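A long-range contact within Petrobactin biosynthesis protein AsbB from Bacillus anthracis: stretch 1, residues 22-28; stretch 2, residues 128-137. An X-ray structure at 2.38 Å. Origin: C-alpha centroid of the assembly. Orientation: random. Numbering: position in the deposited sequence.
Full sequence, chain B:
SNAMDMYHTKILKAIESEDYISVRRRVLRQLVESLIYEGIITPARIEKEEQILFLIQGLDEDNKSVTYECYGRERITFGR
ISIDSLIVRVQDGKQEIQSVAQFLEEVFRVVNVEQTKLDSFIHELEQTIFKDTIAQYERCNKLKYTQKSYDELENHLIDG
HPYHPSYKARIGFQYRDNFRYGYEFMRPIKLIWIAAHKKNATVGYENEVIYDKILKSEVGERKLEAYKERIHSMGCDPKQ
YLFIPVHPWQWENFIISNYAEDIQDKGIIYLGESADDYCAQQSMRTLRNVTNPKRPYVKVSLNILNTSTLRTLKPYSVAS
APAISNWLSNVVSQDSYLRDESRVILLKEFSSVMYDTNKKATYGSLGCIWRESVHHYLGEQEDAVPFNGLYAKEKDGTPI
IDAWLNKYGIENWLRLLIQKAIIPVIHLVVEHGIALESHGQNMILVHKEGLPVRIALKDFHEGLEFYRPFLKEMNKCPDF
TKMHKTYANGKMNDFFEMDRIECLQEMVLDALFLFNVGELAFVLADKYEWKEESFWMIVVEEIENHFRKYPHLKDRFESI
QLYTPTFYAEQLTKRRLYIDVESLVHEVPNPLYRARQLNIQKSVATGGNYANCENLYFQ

Stretch 1, residues 22-28: SVRRRVL
Stretch 2, residues 128-137: TIFKDTIAQY

Two helices far apart in sequence can meet mainly through side-chain packing, with one valine seated as a knob in the neighbouring helix, and this pair from AsbB is a compact example. Both stretches are helical throughout, each part of a longer helix, with phi between -51° and -79° and psi between -32° and -54°. In stretch 1 the repeat is carried by Arg26 N to Ser22 O, Val27 N to Val23 O and Leu28 N to Arg24 O, each 2.9 Å; in stretch 2 it is carried by bonds such as Asp132 N to Thr128 O and Gln136 N to Asp132 O, both 2.8 Å, whereas Ala135 N to Lys131 O is stretched to 3.4 Å and weak. The N-to-C directions differ by 135°, so the helices run obliquely antiparallel, and their axes approach to 9.1 Å. The register is marked by Arg24 CA and Ile129 CA, 5.8 Å apart.

Val23 (chi1 t) is the knob. Its side chain sits among Ile129, Asp132, Thr133 and Gln136, residues spread over two turns of the helix, and its branched shape lets it touch several of them at once: Val23 CG1 lies 3.6 Å from Ile129 CA, while Val23 CG2 lies 3.6 Å from Gln136 CG and 3.4 Å from Asp132 OD2. The hole is lined partly by polar groups, of which Thr133 OG1, Gln136 NE2 and Asp132 OD1 are paired within their own helix. Thr133 (chi1 m) gives its OG1 hydrogen to Ile129 O at 2.7 Å, and Gln136 (chi1 m, chi2 m) directs NE2 to Asp132 OD1 at 3.1 Å, almost linearly.

One turn along stretch 1, Val27 (chi1 t) extends the apolar contact. Val27 CG2 packs 3.7 Å from Ile129 CG1 and 3.8 Å from Thr128 CG2. The CA-to-CB bond of Ile129 (chi1 m, chi2 t) points sideways relative to stretch 1, but the end of the side chain comes nearer, bringing Ile129 CD1 to 4.1 Å from Arg24 CA. The Arg24 side chain (t, t, p) leads away, leaving mainly its base in the contact.

A charged pair lies beside this packing. Arg26, extended with chi1 to chi3 all t, forms a long salt bridge with Asp132 (chi1 t), Arg26 NH1 to Asp132 OD2 measuring 3.9 Å. A water spans the gap, accepting from Arg26 NH1 at 3.2 Å and donating to Asp132 OD2 at 2.7 Å. No direct hydrogen bond crosses between the stretches; they bury 363 Å² in all, through apolar contacts and the long, water-bridged ion pair.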

# COMPACT_ATOMS: atom_id res chain seq x y z
N SER B 22 26.82 -4.38 4.38
CA SER B 22 27.11 -3.05 4.95
C SER B 22 25.85 -2.27 5.27
O SER B 22 25.80 -1.60 6.29
CB SER B 22 27.97 -2.18 4.04
OG SER B 22 28.49 -2.95 3.00
N VAL B 23 24.86 -2.31 4.39
CA VAL B 23 23.65 -1.50 4.62
C VAL B 23 22.88 -2.07 5.77
O VAL B 23 22.41 -1.34 6.63
CB VAL B 23 22.78 -1.34 3.36
CG1 VAL B 23 21.36 -0.78 3.68
CG2 VAL B 23 23.50 -0.41 2.39
N ARG B 24 22.80 -3.39 5.82
CA ARG B 24 22.11 -4.04 6.92
C ARG B 24 22.77 -3.64 8.24
O ARG B 24 22.11 -3.28 9.22
CB ARG B 24 22.15 -5.56 6.78
CG ARG B 24 21.29 -6.29 7.78
CD ARG B 24 21.65 -7.75 7.76
NE ARG B 24 23.01 -7.96 8.26
CZ ARG B 24 23.72 -9.04 8.00
NH1 ARG B 24 23.21 -10.01 7.23
NH2 ARG B 24 24.94 -9.16 8.48
N ARG B 25 24.10 -3.69 8.24
CA ARG B 25 24.84 -3.38 9.43
C ARG B 25 24.60 -1.92 9.83
O ARG B 25 24.41 -1.63 11.01
CB ARG B 25 26.33 -3.66 9.22
CG ARG B 25 26.65 -5.12 9.40
CD ARG B 25 27.98 -5.45 8.81
NE ARG B 25 28.35 -6.83 9.09
CZ ARG B 25 29.51 -7.36 8.74
NH1 ARG B 25 30.42 -6.59 8.15
NH2 ARG B 25 29.79 -8.64 9.01
N ARG B 26 24.62 -1.03 8.85
CA ARG B 26 24.42 0.38 9.13
C ARG B 26 23.02 0.63 9.72
O ARG B 26 22.87 1.36 10.71
CB ARG B 26 24.63 1.23 7.88
CG ARG B 26 24.26 2.69 8.07
CD ARG B 26 24.19 3.48 6.77
NE ARG B 26 23.52 4.75 7.04
CZ ARG B 26 23.21 5.67 6.14
NH1 ARG B 26 23.53 5.50 4.84
NH2 ARG B 26 22.59 6.79 6.53
N VAL B 27 22.00 0.00 9.13
CA VAL B 27 20.64 0.23 9.55
C VAL B 27 20.41 -0.31 10.95
O VAL B 27 19.73 0.31 11.75
CB VAL B 27 19.61 -0.35 8.55
CG1 VAL B 27 18.23 -0.40 9.17
CG2 VAL B 27 19.59 0.49 7.25
N LEU B 28 21.00 -1.47 11.26
CA LEU B 28 20.96 -1.96 12.62
C LEU B 28 21.67 -1.00 13.59
O LEU B 28 21.17 -0.74 14.68
CB LEU B 28 21.59 -3.35 12.71
CG LEU B 28 20.66 -4.49 12.34
CD1 LEU B 28 21.47 -5.78 12.29
CD2 LEU B 28 19.61 -4.56 13.42
N THR B 128 14.21 0.16 3.70
CA THR B 128 15.37 1.04 3.72
C THR B 128 16.60 0.25 3.31
O THR B 128 17.32 0.62 2.38
CB THR B 128 15.58 1.73 5.11
OG1 THR B 128 14.58 2.74 5.25
CG2 THR B 128 16.95 2.39 5.22
N ILE B 129 16.83 -0.86 4.00
CA ILE B 129 17.89 -1.78 3.65
C ILE B 129 17.82 -2.14 2.17
O ILE B 129 18.82 -2.15 1.46
CB ILE B 129 17.79 -3.06 4.52
CG1 ILE B 129 18.16 -2.72 5.96
CG2 ILE B 129 18.69 -4.16 4.03
CD1 ILE B 129 17.98 -3.83 6.85
N PHE B 130 16.62 -2.44 1.69
CA PHE B 130 16.47 -2.84 0.30
C PHE B 130 16.83 -1.71 -0.68
O PHE B 130 17.63 -1.91 -1.58
CB PHE B 130 15.05 -3.34 0.05
CG PHE B 130 14.74 -3.64 -1.39
CD1 PHE B 130 15.27 -4.76 -2.03
CD2 PHE B 130 13.88 -2.83 -2.10
CE1 PHE B 130 14.96 -5.06 -3.36
CE2 PHE B 130 13.55 -3.12 -3.44
CZ PHE B 130 14.10 -4.24 -4.07
N LYS B 131 16.22 -0.54 -0.51
CA LYS B 131 16.53 0.56 -1.38
C LYS B 131 17.97 1.07 -1.26
O LYS B 131 18.54 1.50 -2.26
CB LYS B 131 15.55 1.72 -1.22
CG LYS B 131 14.30 1.53 -2.08
CD LYS B 131 13.15 0.91 -1.29
CE LYS B 131 11.85 0.93 -2.10
NZ LYS B 131 10.64 0.57 -1.32
N ASP B 132 18.57 1.04 -0.06
CA ASP B 132 19.89 1.60 0.04
C ASP B 132 20.96 0.65 -0.50
O ASP B 132 21.96 1.10 -1.07
CB ASP B 132 20.25 2.12 1.42
CG ASP B 132 21.54 2.97 1.39
OD1 ASP B 132 21.71 3.81 0.46
OD2 ASP B 132 22.39 2.79 2.27
N THR B 133 20.73 -0.65 -0.35
CA THR B 133 21.60 -1.66 -0.94
C THR B 133 21.78 -1.45 -2.44
O THR B 133 22.89 -1.50 -2.94
CB THR B 133 21.06 -3.09 -0.72
OG1 THR B 133 21.12 -3.42 0.67
CG2 THR B 133 21.88 -4.10 -1.53
N ILE B 134 20.70 -1.19 -3.17
CA ILE B 134 20.82 -0.94 -4.61
C ILE B 134 21.62 0.34 -4.88
O ILE B 134 22.49 0.40 -5.77
CB ILE B 134 19.42 -0.82 -5.27
CG1 ILE B 134 18.63 -2.09 -5.00
CG2 ILE B 134 19.55 -0.61 -6.79
CD1 ILE B 134 17.14 -1.88 -4.97
N ALA B 135 21.35 1.38 -4.10
CA ALA B 135 22.13 2.61 -4.30
C ALA B 135 23.64 2.43 -3.99
O ALA B 135 24.49 2.85 -4.78
CB ALA B 135 21.53 3.77 -3.52
N GLN B 136 23.98 1.84 -2.84
CA GLN B 136 25.39 1.62 -2.48
C GLN B 136 26.05 0.70 -3.52
O GLN B 136 27.22 0.84 -3.82
CB GLN B 136 25.52 0.99 -1.10
CG GLN B 136 24.96 1.84 0.03
CD GLN B 136 25.61 3.20 0.08
OE1 GLN B 136 26.82 3.32 -0.08
NE2 GLN B 136 24.80 4.24 0.25
N TYR B 137 25.28 -0.22 -4.09
CA TYR B 137 25.85 -1.12 -5.06
C TYR B 137 26.12 -0.44 -6.41
O TYR B 137 27.09 -0.75 -7.09
CB TYR B 137 24.95 -2.33 -5.23
CG TYR B 137 25.48 -3.31 -6.24
CD1 TYR B 137 26.47 -4.20 -5.88
CD2 TYR B 137 24.97 -3.36 -7.54
CE1 TYR B 137 26.98 -5.12 -6.79
CE2 TYR B 137 25.47 -4.29 -8.47
CZ TYR B 137 26.49 -5.17 -8.07
OH TYR B 137 27.03 -6.10 -8.92
O HOH W 1 24.89 3.02 3.39